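Local coordinates for BH2602 protein (Bacillus halodurans, PDB 3NWZ) that binds coenzyme A and probably hydrolyses acyl-CoA thioesters, as a hotdog-fold member of the thioesterase superfamily, at residues D27-S30 against S31-G35; Q96-N99 against R100-D104; L68-P72 against L73-P77; Y47-L51 against T52-S56; N79-H82 against G83-A87. All blocks are in the same frame, centred on the assembly; numbering follows the deposited sequence.

Contact 1: D27-S30 against S31-G35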
loop_
_atom_site.group_PDB
_atom_site.type_symbol
_atom_site.label_atom_id
_atom_site.label_comp_id
_atom_site.label_asym_id
_atom_site.label_seq_id
_atom_site.Cartn_x
_atom_site.Cartn_y
_atom_site.Cartn_z
ATOM N N ASP A 27 15.765 27.969 18.609
ATOM C CA ASP A 27 14.348 27.729 18.854
ATOM C C ASP A 27 14.086 26.224 18.935
ATOM O O ASP A 27 13.296 25.758 19.759
ATOM C CB ASP A 27 13.516 28.316 17.718
ATOM C CG ASP A 27 12.097 28.573 18.125
ATOM O OD1 ASP A 27 11.816 29.713 18.558
ATOM O OD2 ASP A 27 11.277 27.635 18.026
ATOM N N VAL A 28 14.748 25.470 18.064
ATOM C CA VAL A 28 14.577 24.033 18.053
ATOM C C VAL A 28 14.945 23.432 19.396
ATOM O O VAL A 28 14.065 22.924 20.107
ATOM C CB VAL A 28 15.436 23.353 16.968
ATOM C CG1 VAL A 28 15.387 21.824 17.145
ATOM C CG2 VAL A 28 14.934 23.735 15.595
ATOM N N LEU A 29 16.238 23.496 19.737
ATOM C CA LEU A 29 16.747 22.936 20.990
ATOM C C LEU A 29 15.868 23.242 22.189
ATOM O O LEU A 29 15.663 22.398 23.062
ATOM C CB LEU A 29 18.142 23.451 21.268
ATOM C CG LEU A 29 18.798 22.881 22.527
ATOM C CD1 LEU A 29 18.728 21.375 22.469
ATOM C CD2 LEU A 29 20.248 23.342 22.628
ATOM N N SER A 30 15.348 24.458 22.225
ATOM C CA SER A 30 14.474 24.880 23.306
ATOM C C SER A 30 13.323 23.873 23.431
ATOM O O SER A 30 13.036 23.368 24.525
ATOM C CB SER A 30 13.937 26.280 22.999
ATOM O OG SER A 30 13.278 26.834 24.113
ATOM N N SER A 31 12.678 23.571 22.304
ATOM C CA SER A 31 11.576 22.626 22.304
ATOM C C SER A 31 12.118 21.289 22.726
ATOM O O SER A 31 11.610 20.662 23.658
ATOM C CB SER A 31 10.952 22.511 20.913
ATOM O OG SER A 31 10.018 23.550 20.681
ATOM N N ILE A 32 13.166 20.855 22.034
ATOM C CA ILE A 32 13.788 19.581 22.345
ATOM C C ILE A 32 14.028 19.453 23.837
ATOM O O ILE A 32 13.618 18.465 24.437
ATOM C CB ILE A 32 15.119 19.398 21.587
ATOM C CG1 ILE A 32 14.820 19.116 20.113
ATOM C CG2 ILE A 32 15.924 18.264 22.201
ATOM C CD1 ILE A 32 16.036 18.799 19.281
ATOM N N VAL A 33 14.674 20.440 24.453
ATOM C CA VAL A 33 14.912 20.327 25.887
ATOM C C VAL A 33 13.573 20.135 26.623
ATOM O O VAL A 33 13.468 19.272 27.497
ATOM C CB VAL A 33 15.664 21.564 26.465
ATOM C CG1 VAL A 33 16.220 21.225 27.857
ATOM C CG2 VAL A 33 16.801 21.978 25.542
ATOM N N ASP A 34 12.553 20.922 26.271
ATOM C CA ASP A 34 11.238 20.777 26.905
ATOM C C ASP A 34 10.768 19.330 26.756
ATOM O O ASP A 34 10.278 18.716 27.704
ATOM C CB ASP A 34 10.185 21.673 26.236
ATOM C CG ASP A 34 10.398 23.146 26.501
ATOM O OD1 ASP A 34 10.698 23.513 27.657
ATOM O OD2 ASP A 34 10.237 23.935 25.550
ATOM N N GLY A 35 10.907 18.805 25.541
ATOM C CA GLY A 35 10.497 17.444 25.262
ATOM C C GLY A 35 11.098 16.509 26.276
ATOM O O GLY A 35 10.381 15.987 27.134
#
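Val28 and Ile32, one helical turn apart, lie side by side and point the same way, Val28 CG1 meeting Ile32 CD1 at 3.8 Å. The other branch of the isoleucine turns to Leu29: Ile32 CG2 reaches Leu29 CD1 at 4.2 Å, the two side chains crossing at about a right angle. Leu29 also lies near Val33, whose CG2 is placed doubtfully. Ile32 can serve both neighbours because CG1 stands anti to its carbonyl carbon (chi1 -74°), which leaves CG2 anti to the backbone N. Cutting Ile32 back to an alanine removes both branches and would probably leave a gap between Val28 and Leu29 and take away the packing on Leu51 of the second subunit. Around this ridge run the backbone bonds of the helix, Ile32 N to Val28 O at 3.0 Å and Asp34 N to Ser30 O at 3.0 Å with an N-H...O angle of 165°. At the polar edge Ser30 and Asp34 pack on Met14 of the second subunit. Such i to i+4 packing of branched side chains is that of an amphipathic helix, here helix 23-40, whose apolar side is buried, Val28 and Ile32 against the second subunit and Leu29 against Phe17 and Leu18 of its own chain.

Contact 2: Q96-N99 against R100-D104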
loop_
_atom_site.group_PDB
_atom_site.type_symbol
_atom_site.label_atom_id
_atom_site.label_comp_id
_atom_site.label_asym_id
_atom_site.label_seq_id
_atom_site.Cartn_x
_atom_site.Cartn_y
_atom_site.Cartn_z
ATOM N N GLN A 96 -3.480 3.724 18.142
ATOM C CA GLN A 96 -4.290 4.018 19.301
ATOM C C GLN A 96 -5.739 3.614 19.052
ATOM O O GLN A 96 -6.401 3.115 19.964
ATOM C CB GLN A 96 -4.147 5.490 19.672
ATOM C CG GLN A 96 -2.711 5.836 20.099
ATOM C CD GLN A 96 -2.625 7.089 20.954
ATOM O OE1 GLN A 96 -3.217 8.113 20.638
ATOM N NE2 GLN A 96 -1.876 7.010 22.036
HETATM N N MSE A 97 -6.213 3.809 17.817
HETATM C CA MSE A 97 -7.562 3.397 17.410
HETATM C C MSE A 97 -7.693 1.894 17.706
HETATM O O MSE A 97 -8.484 1.476 18.552
HETATM C CB MSE A 97 -7.755 3.636 15.904
HETATM C CG MSE A 97 -9.115 3.178 15.310
HETATM SE SE MSE A 97 -10.654 4.302 15.757
HETATM C CE MSE A 97 -11.093 3.551 17.505
ATOM N N VAL A 98 -6.892 1.083 17.016
ATOM C CA VAL A 98 -6.908 -0.367 17.229
ATOM C C VAL A 98 -6.867 -0.746 18.714
ATOM O O VAL A 98 -7.697 -1.516 19.210
ATOM C CB VAL A 98 -5.699 -1.064 16.558
ATOM C CG1 VAL A 98 -5.819 -2.581 16.711
ATOM C CG2 VAL A 98 -5.625 -0.700 15.101
ATOM N N ASN A 99 -5.896 -0.197 19.428
ATOM C CA ASN A 99 -5.733 -0.538 20.828
ATOM C C ASN A 99 -6.863 -0.142 21.771
ATOM O O ASN A 99 -7.026 -0.736 22.835
ATOM C CB ASN A 99 -4.381 -0.014 21.302
ATOM C CG ASN A 99 -3.235 -0.828 20.734
ATOM O OD1 ASN A 99 -3.115 -2.014 21.020
ATOM N ND2 ASN A 99 -2.399 -0.203 19.910
ATOM N N ARG A 100 -7.663 0.839 21.385
ATOM C CA ARG A 100 -8.771 1.231 22.230
ATOM C C ARG A 100 -9.958 0.274 22.075
ATOM O O ARG A 100 -10.814 0.180 22.962
ATOM C CB ARG A 100 -9.178 2.664 21.920
ATOM C CG ARG A 100 -8.556 3.669 22.891
ATOM C CD ARG A 100 -9.609 4.605 23.472
ATOM N NE ARG A 100 -10.757 3.904 24.062
ATOM C CZ ARG A 100 -11.770 3.372 23.371
ATOM N NH1 ARG A 100 -11.794 3.452 22.046
ATOM N NH2 ARG A 100 -12.768 2.764 24.008
ATOM N N GLN A 101 -9.979 -0.455 20.959
ATOM C CA GLN A 101 -11.039 -1.411 20.658
ATOM C C GLN A 101 -10.624 -2.836 20.999
ATOM O O GLN A 101 -11.248 -3.798 20.533
ATOM C CB GLN A 101 -11.394 -1.340 19.173
ATOM C CG GLN A 101 -12.108 -0.063 18.784
ATOM C CD GLN A 101 -13.494 -0.007 19.365
ATOM O OE1 GLN A 101 -14.366 -0.769 18.959
ATOM N NE2 GLN A 101 -13.706 0.881 20.336
ATOM N N LEU A 102 -9.575 -2.973 21.808
ATOM C CA LEU A 102 -9.077 -4.290 22.182
ATOM C C LEU A 102 -9.108 -4.550 23.675
ATOM O O LEU A 102 -8.851 -3.648 24.483
ATOM C CB LEU A 102 -7.630 -4.488 21.702
ATOM C CG LEU A 102 -7.253 -4.577 20.222
ATOM C CD1 LEU A 102 -5.780 -5.012 20.112
ATOM C CD2 LEU A 102 -8.124 -5.573 19.512
ATOM N N PRO A 103 -9.417 -5.798 24.063
ATOM C CA PRO A 103 -9.482 -6.225 25.461
ATOM C C PRO A 103 -8.224 -5.798 26.218
ATOM O O PRO A 103 -7.202 -5.481 25.601
ATOM C CB PRO A 103 -9.591 -7.736 25.338
ATOM C CG PRO A 103 -10.481 -7.874 24.140
ATOM C CD PRO A 103 -9.886 -6.874 23.169
ATOM N N ASP A 104 -8.297 -5.779 27.548
ATOM C CA ASP A 104 -7.141 -5.404 28.353
ATOM C C ASP A 104 -6.007 -6.402 28.137
ATOM O O ASP A 104 -4.836 -6.022 28.087
ATOM C CB ASP A 104 -7.506 -5.359 29.839
ATOM C CG ASP A 104 -7.914 -3.976 30.293
ATOM O OD1 ASP A 104 -8.107 -3.786 31.511
ATOM O OD2 ASP A 104 -8.038 -3.078 29.435
#
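Arg100 N is shared by two carbonyls at the C-terminal end of helix 83-100, the central helix of the hotdog fold, lying 3.0 Å from Gln96 O and 3.0 Å from Met97 O. The first bond is the usual i to i+4 link; in the second the donor stands well above the carbonyl plane of Met97, as in a tightening 3-10-like turn. At Gln101 N the balance shifts to the i-3 carbonyl, Val98 O at 3.1 Å, with only a weak bond to Met97 O. Gln101 is the first residue to leave helical angles; here the loop to strand 108-117 begins.

Among the apolar contacts, Leu102 turns back over the helix end: its CD1 meets Val98 CG1 at 4.2 Å, the two side chains running alongside each other. Met97, a selenomethionine, lies beside Gln101 in the same sense, its CE 4.0 Å from Gln101 CG; bends at chi2 and chi3 (74° and -83°) bring that methyl round.

The charged end of Arg100 leaves the turn for a salt bridge from NH1 to Glu58 OE1. Asn99 OD1 accepts a weak bond from Ala108 N of strand 108-117. The Leu102 side chain is about 7 Å from that of Lys137, a coenzyme A-binding residue, though no ligand is bound to this chain. Met97 and Gln101 pack on Ile132 of strand 125-135, Val98 and Leu102 on Ala108 and on Ile140 of strand 139-147, and Phe64 of strand 64-69 lies against Gln96, Met97 and Arg100.

Contact 3: L68-P72 against L73-P77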
loop_
_atom_site.group_PDB
_atom_site.type_symbol
_atom_site.label_atom_id
_atom_site.label_comp_id
_atom_site.label_asym_id
_atom_site.label_seq_id
_atom_site.Cartn_x
_atom_site.Cartn_y
_atom_site.Cartn_z
ATOM N N LEU A 68 -0.558 17.028 15.514
ATOM C CA LEU A 68 0.854 17.270 15.722
ATOM C C LEU A 68 1.217 18.669 15.292
ATOM O O LEU A 68 0.971 19.055 14.160
ATOM C CB LEU A 68 1.648 16.252 14.910
ATOM C CG LEU A 68 3.161 16.325 14.765
ATOM C CD1 LEU A 68 3.703 14.908 14.626
ATOM C CD2 LEU A 68 3.525 17.158 13.554
ATOM N N PRO A 69 1.791 19.452 16.208
ATOM C CA PRO A 69 2.197 20.824 15.916
ATOM C C PRO A 69 3.234 20.815 14.803
ATOM O O PRO A 69 4.117 19.941 14.785
ATOM C CB PRO A 69 2.813 21.293 17.239
ATOM C CG PRO A 69 2.112 20.495 18.272
ATOM C CD PRO A 69 2.013 19.128 17.630
ATOM N N ILE A 70 3.133 21.763 13.871
ATOM C CA ILE A 70 4.127 21.851 12.808
ATOM C C ILE A 70 5.188 22.896 13.180
ATOM O O ILE A 70 4.879 24.058 13.462
ATOM C CB ILE A 70 3.520 22.243 11.440
ATOM C CG1 ILE A 70 2.462 21.214 11.021
ATOM C CG2 ILE A 70 4.676 22.328 10.365
ATOM C CD1 ILE A 70 1.819 21.504 9.688
ATOM N N GLY A 71 6.440 22.458 13.195
ATOM C CA GLY A 71 7.539 23.341 13.518
ATOM C C GLY A 71 8.732 22.920 12.688
ATOM O O GLY A 71 8.684 21.884 11.999
ATOM N N PRO A 72 9.829 23.687 12.735
ATOM C CA PRO A 72 11.035 23.363 11.961
ATOM C C PRO A 72 11.533 21.954 12.234
ATOM O O PRO A 72 12.129 21.308 11.371
ATOM C CB PRO A 72 12.029 24.421 12.417
ATOM C CG PRO A 72 11.134 25.596 12.750
ATOM C CD PRO A 72 10.004 24.936 13.494
ATOM N N LEU A 73 11.267 21.472 13.441
ATOM C CA LEU A 73 11.713 20.146 13.836
ATOM C C LEU A 73 11.098 19.035 12.997
ATOM O O LEU A 73 11.702 17.980 12.827
ATOM C CB LEU A 73 11.407 19.915 15.318
ATOM C CG LEU A 73 11.736 18.545 15.916
ATOM C CD1 LEU A 73 13.170 18.174 15.614
ATOM C CD2 LEU A 73 11.509 18.581 17.412
ATOM N N VAL A 74 9.911 19.285 12.449
ATOM C CA VAL A 74 9.201 18.276 11.661
ATOM C C VAL A 74 9.255 18.470 10.143
ATOM O O VAL A 74 8.881 17.575 9.380
ATOM C CB VAL A 74 7.722 18.211 12.106
ATOM C CG1 VAL A 74 6.976 17.174 11.309
ATOM C CG2 VAL A 74 7.649 17.889 13.591
ATOM N N ASN A 75 9.731 19.628 9.703
ATOM C CA ASN A 75 9.813 19.917 8.277
ATOM C C ASN A 75 10.979 19.231 7.569
ATOM O O ASN A 75 11.900 18.708 8.196
ATOM C CB ASN A 75 9.904 21.425 8.065
ATOM C CG ASN A 75 8.702 22.167 8.637
ATOM O OD1 ASN A 75 8.801 23.334 9.013
ATOM N ND2 ASN A 75 7.555 21.489 8.692
ATOM N N ASN A 76 10.914 19.222 6.245
ATOM C CA ASN A 76 11.957 18.631 5.429
ATOM C C ASN A 76 12.707 19.808 4.801
ATOM O O ASN A 76 12.339 20.965 5.027
ATOM C CB ASN A 76 11.341 17.727 4.357
ATOM C CG ASN A 76 10.549 18.495 3.311
ATOM O OD1 ASN A 76 10.335 19.703 3.415
ATOM N ND2 ASN A 76 10.106 17.783 2.294
ATOM N N PRO A 77 13.756 19.538 4.006
ATOM C CA PRO A 77 14.489 20.660 3.406
ATOM C C PRO A 77 13.665 21.835 2.863
ATOM O O PRO A 77 14.133 22.964 2.891
ATOM C CB PRO A 77 15.352 19.984 2.332
ATOM C CG PRO A 77 14.675 18.642 2.102
ATOM C CD PRO A 77 14.247 18.254 3.478
#
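Gly71 O takes the N-H of Val74 at 2.9 Å, with an N-H...O angle of 155° and the donor above the carbonyl plane. Asn75 N adds weak bonds to the same oxygen and to Pro72 O, both at 3.4 Å, so the chain curls into a compact turn straight after strand 64-69. The Asn75 side chain folds back over this turn: CG stands anti to its carbonyl carbon (chi1 -59°), and the amide carbon lies 3.4 Å from Gly71 O. Across the amide, ND2 meets Ile70 CG2 at 3.4 Å, the two side chains crossing at about a right angle. With an alanine in place of Asn75 the amide is gone, which would probably uncover Ile70 CG2 and the Gly71 carbonyl on that side. On the inner side Leu68 CD2 touches both branches of Val74, CG1 at 4.1 Å and CG2 at 4.2 Å. Both residues also pack on Ile85 of helix 83-100, and Leu73 lies against Tyr47 of the second subunit. The chemistry is thus divided: one carbonyl with two N-H partners, of which one is firm, shapes the turn, while the Leu68-Val74 pair packs it against the central helix without any directed side-chain bond.

Contact 4: Y47-L51 against T52-S56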
loop_
_atom_site.group_PDB
_atom_site.type_symbol
_atom_site.label_atom_id
_atom_site.label_comp_id
_atom_site.label_asym_id
_atom_site.label_seq_id
_atom_site.Cartn_x
_atom_site.Cartn_y
_atom_site.Cartn_z
ATOM N N TYR A 47 10.171 9.209 23.583
ATOM C CA TYR A 47 10.838 10.441 23.183
ATOM C C TYR A 47 10.200 11.029 21.936
ATOM O O TYR A 47 10.068 12.248 21.813
ATOM C CB TYR A 47 12.322 10.179 22.906
ATOM C CG TYR A 47 13.103 9.818 24.136
ATOM C CD1 TYR A 47 13.236 8.493 24.531
ATOM C CD2 TYR A 47 13.658 10.808 24.945
ATOM C CE1 TYR A 47 13.898 8.160 25.709
ATOM C CE2 TYR A 47 14.315 10.484 26.117
ATOM C CZ TYR A 47 14.428 9.160 26.499
ATOM O OH TYR A 47 15.026 8.836 27.696
ATOM N N LEU A 48 9.813 10.159 21.010
ATOM C CA LEU A 48 9.207 10.606 19.765
ATOM C C LEU A 48 7.936 11.415 20.006
ATOM O O LEU A 48 7.789 12.510 19.474
ATOM C CB LEU A 48 8.916 9.404 18.869
ATOM C CG LEU A 48 9.480 9.566 17.452
ATOM C CD1 LEU A 48 8.620 10.533 16.627
ATOM C CD2 LEU A 48 10.927 10.061 17.537
ATOM N N ALA A 49 7.034 10.864 20.815
ATOM C CA ALA A 49 5.777 11.515 21.164
ATOM C C ALA A 49 6.106 12.789 21.928
ATOM O O ALA A 49 5.584 13.864 21.633
ATOM C CB ALA A 49 4.946 10.589 22.026
ATOM N N SER A 50 6.989 12.654 22.913
ATOM C CA SER A 50 7.428 13.779 23.734
ATOM C C SER A 50 8.057 14.932 22.943
ATOM O O SER A 50 7.761 16.102 23.202
ATOM C CB SER A 50 8.433 13.300 24.783
ATOM O OG SER A 50 9.017 14.411 25.441
ATOM N N LEU A 51 8.928 14.611 21.990
ATOM C CA LEU A 51 9.594 15.640 21.204
ATOM C C LEU A 51 8.718 16.161 20.094
ATOM O O LEU A 51 9.021 17.189 19.489
ATOM C CB LEU A 51 10.902 15.111 20.613
ATOM C CG LEU A 51 12.133 15.052 21.533
ATOM C CD1 LEU A 51 11.757 14.605 22.929
ATOM C CD2 LEU A 51 13.152 14.089 20.935
ATOM N N THR A 52 7.627 15.464 19.804
ATOM C CA THR A 52 6.762 15.956 18.746
ATOM C C THR A 52 5.503 16.613 19.306
ATOM O O THR A 52 4.776 17.286 18.589
ATOM C CB THR A 52 6.395 14.849 17.767
ATOM O OG1 THR A 52 5.783 15.438 16.619
ATOM C CG2 THR A 52 5.447 13.858 18.400
ATOM N N GLN A 53 5.262 16.415 20.600
ATOM C CA GLN A 53 4.115 17.001 21.296
ATOM C C GLN A 53 2.707 16.573 20.815
ATOM O O GLN A 53 1.771 17.365 20.876
ATOM C CB GLN A 53 4.209 18.534 21.231
ATOM C CG GLN A 53 5.609 19.110 21.389
ATOM C CD GLN A 53 5.853 20.315 20.478
ATOM O OE1 GLN A 53 5.095 21.289 20.498
ATOM N NE2 GLN A 53 6.914 20.251 19.678
ATOM N N ILE A 54 2.530 15.340 20.359
ATOM C CA ILE A 54 1.204 14.928 19.888
ATOM C C ILE A 54 0.089 14.989 20.947
ATOM O O ILE A 54 0.328 14.757 22.133
ATOM C CB ILE A 54 1.226 13.494 19.290
ATOM C CG1 ILE A 54 1.695 12.481 20.332
ATOM C CG2 ILE A 54 2.150 13.447 18.100
ATOM C CD1 ILE A 54 1.538 11.045 19.895
ATOM N N GLU A 55 -1.124 15.328 20.508
ATOM C CA GLU A 55 -2.312 15.364 21.388
ATOM C C GLU A 55 -3.332 14.385 20.799
ATOM O O GLU A 55 -3.841 14.604 19.703
ATOM C CB GLU A 55 -2.926 16.764 21.439
ATOM C CG GLU A 55 -2.244 17.707 22.405
ATOM C CD GLU A 55 -2.440 19.161 22.029
ATOM O OE1 GLU A 55 -3.595 19.558 21.759
ATOM O OE2 GLU A 55 -1.435 19.904 22.005
ATOM N N SER A 56 -3.638 13.318 21.525
ATOM C CA SER A 56 -4.559 12.323 21.017
ATOM C C SER A 56 -5.858 12.133 21.766
ATOM O O SER A 56 -5.916 12.235 22.999
ATOM C CB SER A 56 -3.837 10.974 20.887
ATOM O OG SER A 56 -3.149 10.653 22.077
#
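The end of helix 47-52 and its exit into strand 55-58 are built here, where Ala49 and Leu48 meet Thr52, Gln53 and Ile54. Thr52 N is held by Ala49 O at 3.2 Å, the donor standing 71° out of the carbonyl plane, and more weakly by Leu48 O at 3.0 Å. Ala49 O also receives a weak bond from Gln53 N, at 2.8 Å. One carbonyl therefore faces two successive N-H groups as the last turn closes. Gln53 then takes a positive phi (63°), which breaks the helix and swings the chain toward the strand.

Past this bend Ile54 reaches back to the helix, its CD1 4.0 Å and its CG1 4.1 Å from Ala49 CB. The torsion responsible sets CG1 between the backbone N and the carbonyl carbon (chi1 59°), directing the longer branch at the alanine methyl. Ile54 also packs on Val66 and Thr52 on Leu68, both of strand 64-69, while Leu51 rests on Leu36 of helix 23-40. Leu48 and Leu51 in addition lie against Leu73 of the second subunit.

Backbone polarity and a small apolar clasp thus share the work: bent, mostly weak hydrogen bonds close the last turn, the positive phi of Gln53 ends the helix, and the Ala49-Ile54 contact adds undirected apolar packing where the chain departs.

Contact 5: N79-H82 against G83-A87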
loop_
_atom_site.group_PDB
_atom_site.type_symbol
_atom_site.label_atom_id
_atom_site.label_comp_id
_atom_site.label_asym_id
_atom_site.label_seq_id
_atom_site.Cartn_x
_atom_site.Cartn_y
_atom_site.Cartn_z
ATOM N N ASN A 79 10.689 23.151 4.075
ATOM C CA ASN A 79 9.702 23.631 5.044
ATOM C C ASN A 79 8.325 23.031 4.802
ATOM O O ASN A 79 7.297 23.713 4.869
ATOM C CB ASN A 79 9.629 25.160 5.017
ATOM C CG ASN A 79 10.883 25.810 5.574
ATOM O OD1 ASN A 79 11.984 25.662 5.019
ATOM N ND2 ASN A 79 10.729 26.531 6.685
HETATM N N MSE A 80 8.335 21.735 4.520
HETATM C CA MSE A 80 7.136 20.946 4.266
HETATM C C MSE A 80 7.253 19.832 5.302
HETATM O O MSE A 80 8.368 19.390 5.596
HETATM C CB MSE A 80 7.209 20.365 2.847
HETATM C CG MSE A 80 5.888 19.934 2.226
HETATM SE SE MSE A 80 6.102 19.337 0.381
HETATM C CE MSE A 80 6.059 21.042 -0.520
ATOM N N VAL A 81 6.134 19.394 5.876
ATOM C CA VAL A 81 6.176 18.322 6.875
ATOM C C VAL A 81 6.812 17.066 6.283
ATOM O O VAL A 81 6.395 16.584 5.231
ATOM C CB VAL A 81 4.769 17.963 7.387
ATOM C CG1 VAL A 81 4.834 16.726 8.284
ATOM C CG2 VAL A 81 4.192 19.130 8.150
ATOM N N HIS A 82 7.819 16.532 6.965
ATOM C CA HIS A 82 8.491 15.347 6.463
ATOM C C HIS A 82 7.505 14.213 6.199
ATOM O O HIS A 82 6.699 13.873 7.063
ATOM C CB HIS A 82 9.558 14.885 7.455
ATOM C CG HIS A 82 10.615 14.038 6.825
ATOM N ND1 HIS A 82 10.330 12.849 6.188
ATOM C CD2 HIS A 82 11.945 14.242 6.668
ATOM C CE1 HIS A 82 11.437 12.357 5.662
ATOM N NE2 HIS A 82 12.431 13.185 5.939
ATOM N N GLY A 83 7.577 13.631 5.005
ATOM C CA GLY A 83 6.686 12.537 4.641
ATOM C C GLY A 83 6.704 11.432 5.672
ATOM O O GLY A 83 5.736 10.684 5.830
ATOM N N GLY A 84 7.828 11.335 6.380
ATOM C CA GLY A 84 7.989 10.330 7.415
ATOM C C GLY A 84 7.172 10.651 8.645
ATOM O O GLY A 84 6.538 9.770 9.212
ATOM N N ILE A 85 7.177 11.904 9.078
ATOM C CA ILE A 85 6.387 12.269 10.252
ATOM C C ILE A 85 4.906 12.092 9.898
ATOM O O ILE A 85 4.095 11.737 10.741
ATOM C CB ILE A 85 6.646 13.732 10.691
ATOM C CG1 ILE A 85 8.093 13.900 11.168
ATOM C CG2 ILE A 85 5.711 14.114 11.821
ATOM C CD1 ILE A 85 8.422 13.177 12.460
ATOM N N THR A 86 4.555 12.327 8.637
ATOM C CA THR A 86 3.178 12.163 8.215
ATOM C C THR A 86 2.769 10.704 8.399
ATOM O O THR A 86 1.725 10.404 9.014
ATOM C CB THR A 86 2.975 12.535 6.743
ATOM O OG1 THR A 86 3.443 13.867 6.504
ATOM C CG2 THR A 86 1.484 12.458 6.405
ATOM N N ALA A 87 3.594 9.802 7.861
ATOM C CA ALA A 87 3.348 8.361 7.962
ATOM C C ALA A 87 3.268 7.945 9.405
ATOM O O ALA A 87 2.307 7.318 9.841
ATOM C CB ALA A 87 4.449 7.614 7.281
#
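His82 O is gripped by three groups of the first helical turn. Thr86 N gives the firmest of these bonds, at 3.1 Å with an N-H...O angle of 158°, and approaches nearly along the C=O axis. Ile85 N comes to 2.9 Å but at a poorer angle, so its bond is weak, and Thr86 OG1 donates another weak bond to the same oxygen at 3.3 Å. The hydroxyl owes its place to chi1 of Thr86 (-55°), which sets OG1 anti to the carbonyl carbon and beside the backbone N.

The histidine ring caps the same turn. Its ND1 accepts from Gly84 N at 2.9 Å, and the bond is nearly straight, at 163°. The donor meets the ring at its edge, nearly in the ring plane, and the bond limits rotation of the imidazole.

Nearby, Val81 CG1 lies 3.6 Å from Thr86 OG1, the two side chains crossing at about a right angle, and 4.2 Å from Ile85 CB. Val81 and Ile85 both pack on Val74. Two contacts come from the second subunit: its Thr88 lies against His82, and its Leu48 against Ile85. Gly83 O is bonded by the hydroxyl of Tyr117. This is a side-chain N-cap, with histidine as the capping residue, opening the long central helix 83-100 that the sheet of a hotdog fold wraps around.

How the contacts relate
Along the chain the order is contact 1, 4, 3, 5 and 2. Contacts 3 and 5 are the closest pair, with centres 7 Å apart, joined by a probable hydrogen bond between Val74 O and His82 N. Contact 4 touches contact 3 through Leu51, Thr52 and Gln53 against Leu68, Pro69 and Leu73; their strands 55-58 and 64-69 are neighbours in the sheet. It also meets contact 1, Ser50 and Leu51 against Gly35, and contact 2, by a weak Ser56-Gln96 hydrogen bond. Contacts 2 and 5 mark opposite ends of helix 83-100, their centres 26 Å apart. Contacts 1, 3, 4 and 5 gather at the second subunit, whereas contact 2 touches no other chain and lies nearer the coenzyme A-binding residues Lys137 and Arg139.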